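Local structure of MccF (4IIY) at residues 44-49 / 73-78; 192-197 / 363-368. The protein confers self-immunity to microcin C7, probably acting as a serine peptidase of the LD-carboxypeptidase (S66) family. The protein carries 1 engineered substitution. All coordinates share one frame; numbering follows the deposited sequence.

Contact 1 of 2, residues 44-49 / 73-78; sequences DTIGFF and KGFKLV. With EDO (1,2-ethanediol), chain P.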
ATOM      1  N   ASP B  44      20.730 -29.636 -11.006  1.00 10.59           N
ATOM      2  CA  ASP B  44      19.833 -29.664  -9.855  1.00 11.49           C
ATOM      3  C   ASP B  44      18.354 -29.577 -10.247  1.00  9.37           C
ATOM      4  O   ASP B  44      17.999 -29.246 -11.382  1.00 11.08           O
ATOM      5  CB  ASP B  44      20.161 -28.536  -8.868  1.00 11.61           C
ATOM      6  CG  ASP B  44      21.336 -28.861  -7.951  1.00 11.53           C
ATOM      7  OD1 ASP B  44      21.829 -30.013  -7.953  1.00 13.81           O
ATOM      8  OD2 ASP B  44      21.762 -27.952  -7.209  1.00 12.43           O
ATOM      9  N   THR B  45      17.509 -29.854  -9.263  1.00  9.77           N
ATOM     10  CA  THR B  45      16.065 -29.762  -9.396  1.00 10.49           C
ATOM     11  C   THR B  45      15.536 -28.458  -8.798  1.00  9.32           C
ATOM     12  O   THR B  45      15.823 -28.116  -7.642  1.00 11.07           O
ATOM     13  CB  THR B  45      15.386 -30.957  -8.697  1.00 11.30           C
ATOM     14  OG1 THR B  45      15.828 -32.175  -9.313  1.00 13.74           O
ATOM     15  CG2 THR B  45      13.874 -30.867  -8.791  1.00 12.24           C
ATOM     16  N   ILE B  46      14.772 -27.735  -9.611  1.00  9.28           N
ATOM     17  CA  ILE B  46      14.123 -26.495  -9.210  1.00  9.08           C
ATOM     18  C   ILE B  46      12.625 -26.755  -9.169  1.00  9.41           C
ATOM     19  O   ILE B  46      12.066 -27.255 -10.145  1.00 10.46           O
ATOM     20  CB  ILE B  46      14.407 -25.379 -10.239  1.00  9.17           C
ATOM     21  CG1 ILE B  46      15.915 -25.082 -10.321  1.00 11.46           C
ATOM     22  CG2 ILE B  46      13.609 -24.123  -9.897  1.00 11.37           C
ATOM     23  CD1 ILE B  46      16.318 -24.138 -11.452  1.00 12.90           C
ATOM     24  N   GLY B  47      11.975 -26.440  -8.051  1.00  9.23           N
ATOM     25  CA  GLY B  47      10.524 -26.518  -7.980  1.00  9.37           C
ATOM     26  C   GLY B  47       9.933 -25.131  -8.092  1.00  7.98           C
ATOM     27  O   GLY B  47      10.537 -24.182  -7.600  1.00 10.46           O
ATOM     28  N   PHE B  48       8.778 -24.997  -8.735  1.00  7.61           N
ATOM     29  CA  PHE B  48       8.173 -23.678  -8.868  1.00  7.17           C
ATOM     30  C   PHE B  48       6.751 -23.615  -8.327  1.00  8.38           C
ATOM     31  O   PHE B  48       6.012 -24.613  -8.352  1.00  8.07           O
ATOM     32  CB  PHE B  48       8.293 -23.134 -10.301  1.00  8.35           C
ATOM     33  CG  PHE B  48       7.703 -24.015 -11.378  1.00  9.11           C
ATOM     34  CD1 PHE B  48       6.344 -24.011 -11.627  1.00  7.44           C
ATOM     35  CD2 PHE B  48       8.523 -24.805 -12.179  1.00  8.98           C
ATOM     36  CE1 PHE B  48       5.801 -24.775 -12.657  1.00  8.55           C
ATOM     37  CE2 PHE B  48       7.984 -25.581 -13.207  1.00  9.76           C
ATOM     38  CZ  PHE B  48       6.623 -25.571 -13.438  1.00 10.15           C
ATOM     39  N   PHE B  49       6.384 -22.439  -7.817  1.00  7.43           N
ATOM     40  CA  PHE B  49       5.097 -22.242  -7.157  1.00  8.09           C
ATOM     41  C   PHE B  49       4.468 -20.924  -7.595  1.00  7.45           C
ATOM     42  O   PHE B  49       5.179 -19.992  -7.988  1.00  8.16           O
ATOM     43  CB  PHE B  49       5.275 -22.246  -5.631  1.00  7.81           C
ATOM     44  CG  PHE B  49       6.053 -21.069  -5.115  1.00  7.57           C
ATOM     45  CD1 PHE B  49       5.400 -19.955  -4.620  1.00  8.32           C
ATOM     46  CD2 PHE B  49       7.434 -21.054  -5.169  1.00  7.28           C
ATOM     47  CE1 PHE B  49       6.116 -18.862  -4.173  1.00  8.77           C
ATOM     48  CE2 PHE B  49       8.152 -19.973  -4.714  1.00  7.96           C
ATOM     49  CZ  PHE B  49       7.490 -18.866  -4.224  1.00  9.30           C
ATOM     50  N   LYS B  73      19.347 -25.611 -19.965  1.00 11.37           N
ATOM     51  CA  LYS B  73      20.522 -25.390 -19.129  1.00 10.61           C
ATOM     52  C   LYS B  73      20.859 -26.612 -18.288  1.00 11.61           C
ATOM     53  O   LYS B  73      21.888 -26.632 -17.610  1.00 13.00           O
ATOM     54  CB  LYS B  73      20.321 -24.192 -18.199  1.00 11.12           C
ATOM     55  CG  LYS B  73      20.183 -22.858 -18.903  1.00 12.62           C
ATOM     56  CD  LYS B  73      21.421 -22.488 -19.701  1.00 12.87           C
ATOM     57  CE  LYS B  73      21.246 -21.097 -20.295  1.00 16.48           C
ATOM     58  NZ  LYS B  73      22.447 -20.621 -21.024  1.00 21.96           N
ATOM     59  N   GLY B  74      19.985 -27.612 -18.299  1.00 10.72           N
ATOM     60  CA  GLY B  74      20.247 -28.852 -17.590  1.00 11.37           C
ATOM     61  C   GLY B  74      19.482 -29.055 -16.296  1.00 11.69           C
ATOM     62  O   GLY B  74      19.666 -30.076 -15.621  1.00 11.63           O
ATOM     63  N   PHE B  75      18.615 -28.110 -15.936  1.00 10.59           N
ATOM     64  CA  PHE B  75      17.848 -28.234 -14.706  1.00  9.72           C
ATOM     65  C   PHE B  75      16.663 -29.158 -14.880  1.00 10.76           C
ATOM     66  O   PHE B  75      16.052 -29.209 -15.946  1.00 12.27           O
ATOM     67  CB  PHE B  75      17.389 -26.865 -14.194  1.00 10.30           C
ATOM     68  CG  PHE B  75      18.517 -26.002 -13.724  1.00  9.52           C
ATOM     69  CD1 PHE B  75      19.174 -26.294 -12.542  1.00  9.67           C
ATOM     70  CD2 PHE B  75      18.948 -24.914 -14.474  1.00  9.61           C
ATOM     71  CE1 PHE B  75      20.239 -25.517 -12.114  1.00 10.82           C
ATOM     72  CE2 PHE B  75      20.001 -24.129 -14.045  1.00 10.82           C
ATOM     73  CZ  PHE B  75      20.645 -24.428 -12.860  1.00 10.80           C
ATOM     74  N   LYS B  76      16.350 -29.893 -13.820  1.00 10.93           N
ATOM     75  CA  LYS B  76      15.117 -30.654 -13.752  1.00 11.16           C
ATOM     76  C   LYS B  76      14.097 -29.783 -13.031  1.00 11.64           C
ATOM     77  O   LYS B  76      14.432 -29.111 -12.058  1.00 12.38           O
ATOM     78  CB  LYS B  76      15.351 -31.962 -12.995  1.00 12.55           C
ATOM     79  CG  LYS B  76      16.428 -32.826 -13.643  1.00 20.37           C
ATOM     80  CD  LYS B  76      16.917 -33.933 -12.731  1.00 28.96           C
ATOM     81  CE  LYS B  76      18.118 -34.645 -13.345  1.00 33.36           C
ATOM     82  NZ  LYS B  76      19.234 -33.707 -13.677  1.00 34.70           N
ATOM     83  N   LEU B  77      12.863 -29.777 -13.518  1.00 12.08           N
ATOM     84  CA  LEU B  77      11.830 -28.935 -12.925  1.00 12.94           C
ATOM     85  C   LEU B  77      10.707 -29.745 -12.289  1.00 14.71           C
ATOM     86  O   LEU B  77      10.243 -30.744 -12.850  1.00 18.18           O
ATOM     87  CB  LEU B  77      11.243 -27.996 -13.975  1.00 15.84           C
ATOM     88  CG  LEU B  77      12.234 -27.125 -14.737  1.00 16.77           C
ATOM     89  CD1 LEU B  77      11.498 -26.213 -15.702  1.00 21.03           C
ATOM     90  CD2 LEU B  77      13.092 -26.311 -13.787  1.00 17.88           C
ATOM     91  N   VAL B  78      10.284 -29.310 -11.108  1.00 11.60           N
ATOM     92  CA  VAL B  78       9.105 -29.849 -10.445  1.00 12.03           C
ATOM     93  C   VAL B  78       8.028 -28.766 -10.428  1.00 10.43           C
ATOM     94  O   VAL B  78       8.232 -27.664  -9.906  1.00 11.37           O
ATOM     95  CB  VAL B  78       9.410 -30.306  -9.004  1.00 12.95           C
ATOM     96  CG1 VAL B  78       8.125 -30.671  -8.262  1.00 14.34           C
ATOM     97  CG2 VAL B  78      10.381 -31.482  -9.009  1.00 17.91           C
TER
HETATM   98  C1  EDO P 406      24.805 -30.139  -4.092  1.00 23.01           C
HETATM   99  O1  EDO P 406      25.152 -29.371  -2.931  1.00 31.29           O
HETATM  100  C2  EDO P 406      24.349 -29.221  -5.223  1.00 21.29           C
HETATM  101  O2  EDO P 406      23.080 -28.625  -4.917  1.00 19.29           O

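Contact 2 of 2, residues 192-197 / 363-368; sequences RKQSGI and TEQYLS. With EDO (1,2-ethanediol), chain Q; EDO (1,2-ethanediol), chain O.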
ATOM      1  N   ARG B 192      28.740 -20.101  -7.394  1.00 12.43           N
ATOM      2  CA  ARG B 192      30.134 -19.741  -7.132  1.00 13.03           C
ATOM      3  C   ARG B 192      30.642 -20.253  -5.791  1.00 15.00           C
ATOM      4  O   ARG B 192      29.872 -20.470  -4.858  1.00 14.22           O
ATOM      5  CB  ARG B 192      30.335 -18.222  -7.205  1.00 11.48           C
ATOM      6  CG  ARG B 192      29.562 -17.424  -6.153  1.00 10.37           C
ATOM      7  CD  ARG B 192      29.851 -15.939  -6.256  1.00 11.04           C
ATOM      8  NE  ARG B 192      31.142 -15.581  -5.661  1.00 11.50           N
ATOM      9  CZ  ARG B 192      31.326 -15.388  -4.360  1.00 11.15           C
ATOM     10  NH1 ARG B 192      30.315 -15.546  -3.514  1.00 11.80           N
ATOM     11  NH2 ARG B 192      32.528 -15.061  -3.896  1.00 14.46           N
ATOM     12  N   LYS B 193      31.952 -20.450  -5.703  1.00 13.81           N
ATOM     13  CA  LYS B 193      32.580 -20.745  -4.422  1.00 15.36           C
ATOM     14  C   LYS B 193      32.403 -19.565  -3.483  1.00 15.74           C
ATOM     15  O   LYS B 193      32.512 -18.412  -3.898  1.00 16.54           O
ATOM     16  CB  LYS B 193      34.071 -21.024  -4.607  1.00 21.42           C
ATOM     17  CG  LYS B 193      34.386 -22.141  -5.582  1.00 27.77           C
ATOM     18  CD  LYS B 193      33.789 -23.457  -5.126  1.00 34.39           C
ATOM     19  CE  LYS B 193      34.637 -24.635  -5.581  1.00 40.27           C
ATOM     20  NZ  LYS B 193      35.240 -25.344  -4.418  1.00 39.59           N
ATOM     21  N   GLN B 194      32.131 -19.860  -2.217  1.00 15.34           N
ATOM     22  CA  GLN B 194      31.916 -18.834  -1.210  1.00 16.63           C
ATOM     23  C   GLN B 194      33.237 -18.439  -0.565  1.00 24.24           C
ATOM     24  O   GLN B 194      33.468 -18.704   0.616  1.00 29.60           O
ATOM     25  CB  GLN B 194      30.957 -19.338  -0.133  1.00 17.30           C
ATOM     26  CG  GLN B 194      29.565 -19.686  -0.634  1.00 16.29           C
ATOM     27  CD  GLN B 194      28.669 -18.475  -0.793  1.00 11.98           C
ATOM     28  OE1 GLN B 194      28.670 -17.572   0.044  1.00 12.27           O
ATOM     29  NE2 GLN B 194      27.895 -18.452  -1.877  1.00 14.52           N
ATOM     30  N   SER B 195      34.107 -17.819  -1.348  1.00 22.73           N
ATOM     31  CA  SER B 195      35.396 -17.362  -0.844  1.00 26.17           C
ATOM     32  C   SER B 195      35.697 -15.976  -1.391  1.00 19.63           C
ATOM     33  O   SER B 195      35.622 -15.752  -2.600  1.00 26.73           O
ATOM     34  CB  SER B 195      36.506 -18.335  -1.244  1.00 28.01           C
ATOM     35  OG  SER B 195      37.746 -17.938  -0.684  1.00 36.99           O
ATOM     36  N   GLY B 196      36.036 -15.049  -0.506  1.00 21.92           N
ATOM     37  CA  GLY B 196      36.290 -13.682  -0.909  1.00 20.07           C
ATOM     38  C   GLY B 196      34.997 -12.990  -1.287  1.00 17.70           C
ATOM     39  O   GLY B 196      33.949 -13.639  -1.441  1.00 20.10           O
ATOM     40  N   ILE B 197      35.062 -11.673  -1.434  1.00 15.71           N
ATOM     41  CA  ILE B 197      33.878 -10.900  -1.770  1.00 14.38           C
ATOM     42  C   ILE B 197      33.477 -11.162  -3.214  1.00 12.35           C
ATOM     43  O   ILE B 197      34.292 -11.605  -4.034  1.00 13.30           O
ATOM     44  CB  ILE B 197      34.075  -9.380  -1.527  1.00 13.89           C
ATOM     45  CG1 ILE B 197      34.920  -8.730  -2.630  1.00 17.42           C
ATOM     46  CG2 ILE B 197      34.677  -9.132  -0.142  1.00 16.64           C
ATOM     47  CD1 ILE B 197      35.050  -7.224  -2.481  1.00 15.97           C
ATOM     48  N   THR B 363      29.699  -9.258   0.797  1.00  9.62           N
ATOM     49  CA  THR B 363      30.882  -9.472   1.630  1.00 10.24           C
ATOM     50  C   THR B 363      30.702 -10.539   2.705  1.00 12.69           C
ATOM     51  O   THR B 363      31.637 -10.826   3.460  1.00 16.53           O
ATOM     52  CB  THR B 363      31.359  -8.166   2.292  1.00 11.25           C
ATOM     53  OG1 THR B 363      30.350  -7.689   3.190  1.00 13.82           O
ATOM     54  CG2 THR B 363      31.656  -7.107   1.239  1.00 14.21           C
ATOM     55  N   GLU B 364      29.515 -11.132   2.772  1.00 10.55           N
ATOM     56  CA  GLU B 364      29.216 -12.149   3.774  1.00 12.03           C
ATOM     57  C   GLU B 364      28.712 -13.422   3.098  1.00 11.27           C
ATOM     58  O   GLU B 364      27.936 -13.360   2.139  1.00 11.54           O
ATOM     59  CB  GLU B 364      28.171 -11.613   4.759  1.00 11.20           C
ATOM     60  CG  GLU B 364      27.668 -12.653   5.747  1.00 12.55           C
ATOM     61  CD  GLU B 364      26.589 -12.131   6.678  1.00 14.37           C
ATOM     62  OE1 GLU B 364      26.249 -10.935   6.617  1.00 13.35           O
ATOM     63  OE2 GLU B 364      26.070 -12.936   7.482  1.00 20.51           O
ATOM     64  N   GLN B 365      29.145 -14.577   3.600  1.00 11.24           N
ATOM     65  CA  GLN B 365      28.721 -15.869   3.078  1.00 10.25           C
ATOM     66  C   GLN B 365      27.199 -15.991   3.093  1.00 10.45           C
ATOM     67  O   GLN B 365      26.551 -15.665   4.087  1.00 10.77           O
ATOM     68  CB  GLN B 365      29.323 -17.003   3.910  1.00 12.66           C
ATOM     69  CG  GLN B 365      29.005 -18.384   3.391  1.00 13.53           C
ATOM     70  CD  GLN B 365      29.634 -19.476   4.244  1.00 17.68           C
ATOM     71  OE1 GLN B 365      30.400 -19.194   5.168  1.00 23.57           O
ATOM     72  NE2 GLN B 365      29.310 -20.724   3.940  1.00 17.72           N
ATOM     73  N   TYR B 366      26.638 -16.480   1.989  1.00 10.22           N
ATOM     74  CA  TYR B 366      25.183 -16.496   1.819  1.00  9.62           C
ATOM     75  C   TYR B 366      24.624 -17.847   1.361  1.00 10.71           C
ATOM     76  O   TYR B 366      23.408 -18.002   1.248  1.00 10.32           O
ATOM     77  CB  TYR B 366      24.750 -15.362   0.874  1.00  9.94           C
ATOM     78  CG  TYR B 366      25.392 -15.453  -0.492  1.00  9.23           C
ATOM     79  CD1 TYR B 366      24.818 -16.218  -1.500  1.00  9.07           C
ATOM     80  CD2 TYR B 366      26.587 -14.801  -0.761  1.00  9.64           C
ATOM     81  CE1 TYR B 366      25.412 -16.319  -2.753  1.00  9.52           C
ATOM     82  CE2 TYR B 366      27.188 -14.891  -2.001  1.00  9.99           C
ATOM     83  CZ  TYR B 366      26.604 -15.648  -2.993  1.00  9.05           C
ATOM     84  OH  TYR B 366      27.240 -15.735  -4.221  1.00  9.88           O
ATOM     85  N   LEU B 367      25.511 -18.816   1.110  1.00 10.45           N
ATOM     86  CA  LEU B 367      25.134 -20.211   0.892  1.00  9.35           C
ATOM     87  C   LEU B 367      26.163 -21.084   1.597  1.00 11.91           C
ATOM     88  O   LEU B 367      27.284 -20.639   1.839  1.00 11.65           O
ATOM     89  CB  LEU B 367      25.086 -20.558  -0.605  1.00 11.61           C
ATOM     90  CG  LEU B 367      23.950 -19.934  -1.433  1.00 10.18           C
ATOM     91  CD1 LEU B 367      24.228 -19.985  -2.928  1.00 11.85           C
ATOM     92  CD2 LEU B 367      22.616 -20.596  -1.122  1.00 10.86           C
ATOM     93  N   SER B 368      25.778 -22.311   1.934  1.00 11.76           N
ATOM     94  CA  SER B 368      26.710 -23.277   2.514  1.00 15.20           C
ATOM     95  C   SER B 368      27.848 -23.576   1.542  1.00 17.54           C
ATOM     96  O   SER B 368      27.667 -23.527   0.325  1.00 20.05           O
ATOM     97  CB  SER B 368      25.977 -24.571   2.864  1.00 20.72           C
ATOM     98  OG  SER B 368      24.939 -24.323   3.789  1.00 28.50           O
TER
HETATM   99  C1  EDO Q 407      30.828 -13.273  -0.220  1.00 19.70           C
HETATM  100  O1  EDO Q 407      30.960 -13.344  -1.639  1.00 29.13           O
HETATM  101  C2  EDO Q 407      30.565 -14.676   0.307  1.00 21.07           C
HETATM  102  O2  EDO Q 407      30.498 -15.603  -0.784  1.00 23.41           O
HETATM  103  C1  EDO O 405      34.182 -13.574  -6.418  1.00 25.19           C
HETATM  104  O1  EDO O 405      34.875 -14.240  -5.354  1.00 24.99           O
HETATM  105  C2  EDO O 405      34.155 -14.443  -7.672  1.00 31.72           C
HETATM  106  O2  EDO O 405      33.227 -15.528  -7.539  1.00 24.63           O

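Contact 1 of 2, residues 44-49 / 73-78
Residues 45-49 and 76-78 run as neighbouring parallel strands, Thr45 paired with Lys76, Ile46 with Leu77 and Gly47 with Val78, their axes 4.6 Å apart at closest approach and 29° off parallel. The ladder has four rungs: Lys76 N donates to Asp44 O (3.0 Å), Ile46 N to Lys76 O (2.8 Å), Val78 N to Ile46 O (2.9 Å) and Phe48 N to Val78 O (3.0 Å). CA-H...O contacts fill in between them, as at Thr45 CA and Lys76 O.

On the sheet face of Ile46 and Leu77, the Ile46 side chain reaches across to Phe75. With CG1 anti to the carbonyl carbon (chi1 -62°) and the chain extended beyond it, Ile46 CD1 lies over one face of the Phe75 ring, a CH-pi contact 3.9 Å from its centroid. Asp44 O sits at the edge of the Phe75 ring, in its plane, 3.4 Å from Phe75 CD1. Leu77 CD2 packs on Ile46 CB, while Leu77 CB meets the edge of the Phe48 ring. On the other face, Thr45 CG2 touches Val78 CG2 at 3.6 Å.

Gly74 ends helix 60-72 in a Schellman motif, and strand 76-79 follows almost at once, completing a beta-alpha-beta crossover. Strand 76-79 forms the sheet edge within this chain; strand 110-115 flanks 45-49 on the other side, and Tyr183 and Ile187 of helix 178-191 pack against Phe75.

Contact 2 of 2, residues 192-197 / 363-368
Hydrogen bonds of two side chains, Gln194 accepting and Arg192 donating, join loops 192-197 and 363-368 through Tyr366. Gln194 OE1 accepts from Tyr366 N at 3.0 Å; the bond is nearly straight (169°), although the donor stands above the amide carbonyl plane. Arg192 NH1 donates to Tyr366 OH at 3.2 Å, with the hydroxyl near the guanidinium plane. Within its own loop Arg192 NH2 reaches Gly196 O (3.2 Å), and Gln365 NE2 reaches forward to Leu367 O.

Ring contacts centre on Tyr366. The bend of the Gln194 chain at chi2 (-81°) brings Gln194 NE2 over one face of the ring, 3.3 Å from Tyr366 CZ and offset toward the rim, with amide and ring planes 81° apart. Gln194 thus meets both backbone and ring of Tyr366.

Two ethanediol molecules, probably from the crystallisation liquor, extend the polar network. One links polar groups of loop 192-197, its O2 2.7 Å from Arg192 NH1 and 2.8 Å from Gln194 OE1, and packs on the backbone of 364-365; the other binds Arg192 NE and NH2.

Apolar contact is slight: Ile197 CG2 and Thr363 CG2 lie side by side at 3.9 Å.

Loop 192-197 connects helix 178-191 to strand 198-199, and loop 363-368 follows the adjacent strand 359-362. Tyr366 OH is also hydrogen-bonded to Ile189 O in that helix, while Tyr366 and Leu367 pack against Phe163 of strand 162-164.

In the fold
From the N terminus, the chain lays down strand 45-49, passes through helices 55-58 and 60-72, and returns at strand 76-79, where contact 1 closes a short loop of 23 intervening residues. Contact 2 opens much later, after helix 178-191, and closes only when the chain comes back near its C terminus at 363-368, spanning 165 residues. The two are therefore in series, neither nested nor crossing, with nearest atoms about 9 Å apart. Contact 1 builds the edge of the six-stranded sheet, whereas contact 2 joins loops between the edge of the eight-stranded one and strand 162-164 of the six-stranded sheet. Helix 178-191 relates them, packing on Phe75 and then leading into loop 192-197.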